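Local coordinates for NOL1/NOP2/sun family protein (Enterococcus faecium, PDB 3M4X) that probably methylates ribosomal RNA, joining a methyltransferase domain to a PUA-like domain that probably binds RNA, at residues A[8-13]-A[27-31]; A[19-23]-A[270-274]. One frame throughout, in Å; residues are numbered along the deposited sequence.

Contact 1 (A[8-13]-A[27-31]); sequences LPQQFI and FFSAL
Apolar packing between two consecutive helices makes this contact: the first turn of helix 10-20 and the loop residue before its cap meet helix 24-33, forming a helical hairpin in the N-terminal region of the protein. Leu8 is extended, Pro9 occupies the N-cap position, and Ile13 N bonds to Pro9 O at 3.0 Å as the helix starts. In register, Ile13 lies nearest Phe28, their CA atoms 7.8 Å apart. Phe28 (chi1 m) is the central residue: its CD2 lies 3.3 Å from CD1 of Leu8 (mt rotamer), its CZ is 4.0 Å from Ile13 CG2, and Ile13 CG1 sits over one ring face. The CA-to-CB bond of Phe12 points sideways, and chi1 t carries its ring to the second helix, where CE2 is 3.7 Å from Leu31 CD2 and CZ is 3.8 Å from Phe27 CE2. Beyond the pair, Phe191 meets Phe12 edge-to-face, and Phe237 and Trp286 do the same to Phe27. Between these segments the contact rests on apolar side chains, consistent with hydrophobic burial.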
loop_
_atom_site.group_PDB
_atom_site.type_symbol
_atom_site.label_atom_id
_atom_site.label_comp_id
_atom_site.label_asym_id
_atom_site.label_seq_id
_atom_site.Cartn_x
_atom_site.Cartn_y
_atom_site.Cartn_z
ATOM N N LEU A 8 29.584 4.980 -9.788
ATOM C CA LEU A 8 28.654 4.732 -10.885
ATOM C C LEU A 8 29.275 3.823 -11.948
ATOM O O LEU A 8 30.488 3.842 -12.148
ATOM C CB LEU A 8 28.224 6.053 -11.527
ATOM C CG LEU A 8 27.643 7.100 -10.578
ATOM C CD1 LEU A 8 27.297 8.372 -11.328
ATOM C CD2 LEU A 8 26.424 6.549 -9.870
ATOM N N PRO A 9 28.443 3.015 -12.627
ATOM C CA PRO A 9 28.885 2.183 -13.752
ATOM C C PRO A 9 29.268 3.022 -14.966
ATOM O O PRO A 9 28.517 3.919 -15.354
ATOM C CB PRO A 9 27.644 1.341 -14.070
ATOM C CG PRO A 9 26.862 1.321 -12.796
ATOM C CD PRO A 9 27.070 2.685 -12.214
ATOM N N GLN A 10 30.422 2.721 -15.560
ATOM C CA GLN A 10 30.944 3.495 -16.685
ATOM C C GLN A 10 29.913 3.658 -17.795
ATOM O O GLN A 10 29.774 4.742 -18.360
ATOM C CB GLN A 10 32.224 2.861 -17.251
ATOM C CG GLN A 10 32.937 1.926 -16.284
ATOM C CD GLN A 10 32.163 0.640 -16.045
ATOM O OE1 GLN A 10 31.967 -0.158 -16.964
ATOM N NE2 GLN A 10 31.714 0.436 -14.808
ATOM N N GLN A 11 29.193 2.585 -18.106
ATOM C CA GLN A 11 28.220 2.623 -19.203
ATOM C C GLN A 11 27.052 3.562 -18.910
ATOM O O GLN A 11 26.503 4.196 -19.814
ATOM C CB GLN A 11 27.705 1.218 -19.523
ATOM C CG GLN A 11 28.790 0.267 -19.990
ATOM C CD GLN A 11 29.664 0.869 -21.069
ATOM O OE1 GLN A 11 30.882 0.967 -20.908
ATOM N NE2 GLN A 11 29.048 1.281 -22.176
ATOM N N PHE A 12 26.690 3.634 -17.634
ATOM C CA PHE A 12 25.648 4.518 -17.128
ATOM C C PHE A 12 26.084 5.978 -17.231
ATOM O O PHE A 12 25.331 6.833 -17.697
ATOM C CB PHE A 12 25.366 4.146 -15.669
ATOM C CG PHE A 12 24.417 5.074 -14.968
ATOM C CD1 PHE A 12 23.042 4.887 -15.060
ATOM C CD2 PHE A 12 24.895 6.119 -14.196
ATOM C CE1 PHE A 12 22.171 5.735 -14.404
ATOM C CE2 PHE A 12 24.027 6.972 -13.542
ATOM C CZ PHE A 12 22.663 6.780 -13.646
ATOM N N ILE A 13 27.310 6.245 -16.785
ATOM C CA ILE A 13 27.919 7.568 -16.885
ATOM C C ILE A 13 27.943 8.108 -18.321
ATOM O O ILE A 13 27.586 9.262 -18.563
ATOM C CB ILE A 13 29.346 7.551 -16.266
ATOM C CG1 ILE A 13 29.248 7.302 -14.762
ATOM C CG2 ILE A 13 30.088 8.849 -16.533
ATOM C CD1 ILE A 13 30.579 7.247 -14.050
ATOM N N PHE A 27 23.888 15.792 -11.693
ATOM C CA PHE A 27 23.199 14.518 -11.552
ATOM C C PHE A 27 24.080 13.464 -10.900
ATOM O O PHE A 27 23.664 12.816 -9.934
ATOM C CB PHE A 27 22.702 14.051 -12.928
ATOM C CG PHE A 27 22.055 12.696 -12.929
ATOM C CD1 PHE A 27 20.964 12.425 -12.109
ATOM C CD2 PHE A 27 22.506 11.701 -13.793
ATOM C CE1 PHE A 27 20.358 11.181 -12.125
ATOM C CE2 PHE A 27 21.902 10.451 -13.824
ATOM C CZ PHE A 27 20.826 10.190 -12.982
ATOM N N PHE A 28 25.291 13.294 -11.421
ATOM C CA PHE A 28 26.236 12.321 -10.872
ATOM C C PHE A 28 26.657 12.746 -9.485
ATOM O O PHE A 28 26.855 11.912 -8.601
ATOM C CB PHE A 28 27.495 12.204 -11.737
ATOM C CG PHE A 28 27.234 11.769 -13.154
ATOM C CD1 PHE A 28 27.928 12.349 -14.209
ATOM C CD2 PHE A 28 26.302 10.778 -13.434
ATOM C CE1 PHE A 28 27.691 11.949 -15.535
ATOM C CE2 PHE A 28 26.059 10.371 -14.754
ATOM C CZ PHE A 28 26.757 10.960 -15.808
ATOM N N SER A 29 26.808 14.054 -9.311
ATOM C CA SER A 29 27.236 14.634 -8.040
ATOM C C SER A 29 26.154 14.405 -6.971
ATOM O O SER A 29 26.458 14.192 -5.793
ATOM C CB SER A 29 27.547 16.121 -8.244
ATOM O OG SER A 29 27.723 16.814 -7.033
ATOM N N ALA A 30 24.888 14.413 -7.392
ATOM C CA ALA A 30 23.803 14.099 -6.478
ATOM C C ALA A 30 23.877 12.627 -6.141
ATOM O O ALA A 30 23.731 12.239 -4.994
ATOM C CB ALA A 30 22.460 14.433 -7.094
ATOM N N LEU A 31 24.146 11.814 -7.153
ATOM C CA LEU A 31 24.157 10.366 -6.998
ATOM C C LEU A 31 25.273 9.894 -6.071
ATOM O O LEU A 31 25.074 8.983 -5.266
ATOM C CB LEU A 31 24.279 9.686 -8.370
ATOM C CG LEU A 31 23.061 9.022 -9.039
ATOM C CD1 LEU A 31 21.713 9.588 -8.578
ATOM C CD2 LEU A 31 23.184 9.075 -10.558
#

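Contact 2 (A[19-23]-A[270-274]); sequences LLGEE and RSEWG
Trp273, Leu19 and Arg270 supply most of the 206 Å² buried where the end of helix 10-20 meets the loop between strands 267-268 and 283-285. Trp273 ends a short 3-10 turn, 271-273, with its N bonded to Arg270 O at 2.8 Å; chi1 m directs the indole at the helix. The CA atoms of Leu19 and Trp273 are 9.1 Å apart. Leu19 points toward the indole in van der Waals packing, its CD1 3.7 Å from Trp273 NE1 and its CG 4.0 Å from Trp273 CZ2, while Leu20 CD2 approaches the ring edge, 4.2 Å from Trp273 CH2. Alongside, Arg270 reaches out with chi2 and chi3 both t, so that its NH2 donates to Glu23 OE1 at 3.3 Å, a long salt bridge of nearly linear geometry. A water bonded to Arg270 NH1 (3.0 Å) donates to Glu23 OE1 (2.6 Å) and Leu20 O (2.7 Å). The strongest polar partner of Glu23 lies outside the segments: OE2 is hydrogen-bonded to His288 NE2. Gly21 leaves the helix with positive phi, and the chain turns to bring Glu23, extended in chi1 and chi2, back to the arginine. Apolar packing flanked by a water-bridged salt bridge is here an interdomain contact, joining the N-terminal RsmF-type region to the Rossmann-like methyltransferase domain.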
loop_
_atom_site.group_PDB
_atom_site.type_symbol
_atom_site.label_atom_id
_atom_site.label_comp_id
_atom_site.label_asym_id
_atom_site.label_seq_id
_atom_site.Cartn_x
_atom_site.Cartn_y
_atom_site.Cartn_z
ATOM N N LEU A 19 22.698 12.022 -22.578
ATOM C CA LEU A 19 21.279 12.360 -22.418
ATOM C C LEU A 19 21.089 13.723 -21.767
ATOM O O LEU A 19 20.200 14.482 -22.160
ATOM C CB LEU A 19 20.553 11.313 -21.570
ATOM C CG LEU A 19 19.609 10.283 -22.185
ATOM C CD1 LEU A 19 19.355 10.471 -23.700
ATOM C CD2 LEU A 19 20.128 8.883 -21.865
ATOM N N LEU A 20 21.922 14.019 -20.767
ATOM C CA LEU A 20 21.724 15.201 -19.916
ATOM C C LEU A 20 22.553 16.416 -20.318
ATOM O O LEU A 20 22.220 17.546 -19.953
ATOM C CB LEU A 20 21.993 14.862 -18.441
ATOM C CG LEU A 20 20.917 13.988 -17.789
ATOM C CD1 LEU A 20 21.222 13.710 -16.309
ATOM C CD2 LEU A 20 19.563 14.652 -17.946
ATOM N N GLY A 21 23.625 16.187 -21.066
ATOM C CA GLY A 21 24.520 17.268 -21.425
ATOM C C GLY A 21 25.278 17.770 -20.210
ATOM O O GLY A 21 25.912 16.990 -19.499
ATOM N N GLU A 22 25.210 19.070 -19.954
ATOM C CA GLU A 22 26.015 19.646 -18.883
ATOM C C GLU A 22 25.351 19.427 -17.538
ATOM O O GLU A 22 25.992 19.498 -16.484
ATOM C CB GLU A 22 26.251 21.138 -19.116
ATOM C CG GLU A 22 25.005 21.990 -19.006
ATOM C CD GLU A 22 25.320 23.471 -19.062
ATOM O OE1 GLU A 22 24.397 24.261 -19.350
ATOM O OE2 GLU A 22 26.492 23.844 -18.825
ATOM N N GLU A 23 24.053 19.164 -17.594
ATOM C CA GLU A 23 23.282 18.856 -16.412
ATOM C C GLU A 23 23.816 17.576 -15.764
ATOM O O GLU A 23 23.647 17.344 -14.558
ATOM C CB GLU A 23 21.806 18.706 -16.797
ATOM C CG GLU A 23 20.880 18.485 -15.634
ATOM C CD GLU A 23 19.423 18.526 -16.031
ATOM O OE1 GLU A 23 19.129 18.721 -17.228
ATOM O OE2 GLU A 23 18.567 18.358 -15.138
ATOM N N ARG A 270 10.277 14.235 -20.938
ATOM C CA ARG A 270 10.867 15.015 -22.031
ATOM C C ARG A 270 10.368 14.534 -23.381
ATOM O O ARG A 270 10.572 13.384 -23.742
ATOM C CB ARG A 270 12.395 14.953 -21.972
ATOM C CG ARG A 270 12.950 15.246 -20.578
ATOM C CD ARG A 270 14.452 15.536 -20.611
ATOM N NE ARG A 270 14.940 15.989 -19.308
ATOM C CZ ARG A 270 16.111 16.591 -19.105
ATOM N NH1 ARG A 270 16.933 16.825 -20.128
ATOM N NH2 ARG A 270 16.458 16.964 -17.875
ATOM N N SER A 271 9.702 15.410 -24.122
ATOM C CA SER A 271 9.128 15.004 -25.396
ATOM C C SER A 271 10.183 14.382 -26.315
ATOM O O SER A 271 9.898 13.417 -27.026
ATOM C CB SER A 271 8.449 16.185 -26.081
ATOM O OG SER A 271 9.388 17.208 -26.345
ATOM N N GLU A 272 11.408 14.910 -26.286
ATOM C CA GLU A 272 12.456 14.389 -27.164
ATOM C C GLU A 272 12.871 12.962 -26.799
ATOM O O GLU A 272 13.534 12.288 -27.575
ATOM C CB GLU A 272 13.677 15.323 -27.217
ATOM C CG GLU A 272 14.485 15.427 -25.911
ATOM C CD GLU A 272 13.969 16.512 -24.975
ATOM O OE1 GLU A 272 12.807 16.950 -25.143
ATOM O OE2 GLU A 272 14.728 16.934 -24.071
ATOM N N TRP A 273 12.469 12.489 -25.623
ATOM C CA TRP A 273 12.749 11.098 -25.259
ATOM C C TRP A 273 11.621 10.128 -25.630
ATOM O O TRP A 273 11.732 8.921 -25.412
ATOM C CB TRP A 273 13.094 10.981 -23.774
ATOM C CG TRP A 273 14.379 11.650 -23.424
ATOM C CD1 TRP A 273 15.344 12.089 -24.295
ATOM C CD2 TRP A 273 14.860 11.948 -22.110
ATOM N NE1 TRP A 273 16.387 12.645 -23.602
ATOM C CE2 TRP A 273 16.119 12.578 -22.258
ATOM C CE3 TRP A 273 14.348 11.757 -20.821
ATOM C CZ2 TRP A 273 16.876 13.013 -21.166
ATOM C CZ3 TRP A 273 15.106 12.188 -19.735
ATOM C CH2 TRP A 273 16.356 12.809 -19.918
ATOM N N GLY A 274 10.541 10.650 -26.202
ATOM C CA GLY A 274 9.420 9.811 -26.605
ATOM C C GLY A 274 9.084 9.974 -28.072
ATOM O O GLY A 274 9.890 10.509 -28.840
HETATM O O HOH W 1 19.571 18.092 -19.733
#

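Overall arrangement
Helix 10-20 serves both contacts, its first turn in contact 1 and its last in contact 2, a worked example of one helix used for local and distant packing alike. The centres lie 15 Å apart, and the two touch directly where Phe27 CD2 of contact 1 packs 3.5 Å from Leu20 CD1 of contact 2. Contact 1 closes a hairpin across 13 residues; contact 2 spans 246 and fastens that hairpin to the methyltransferase domain. Trp286 borders both, lying against Phe27 of contact 1 and touching Arg270 and Trp273 of contact 2. Both centres sit about 31 to 32 Å from the chain's centre, at its periphery.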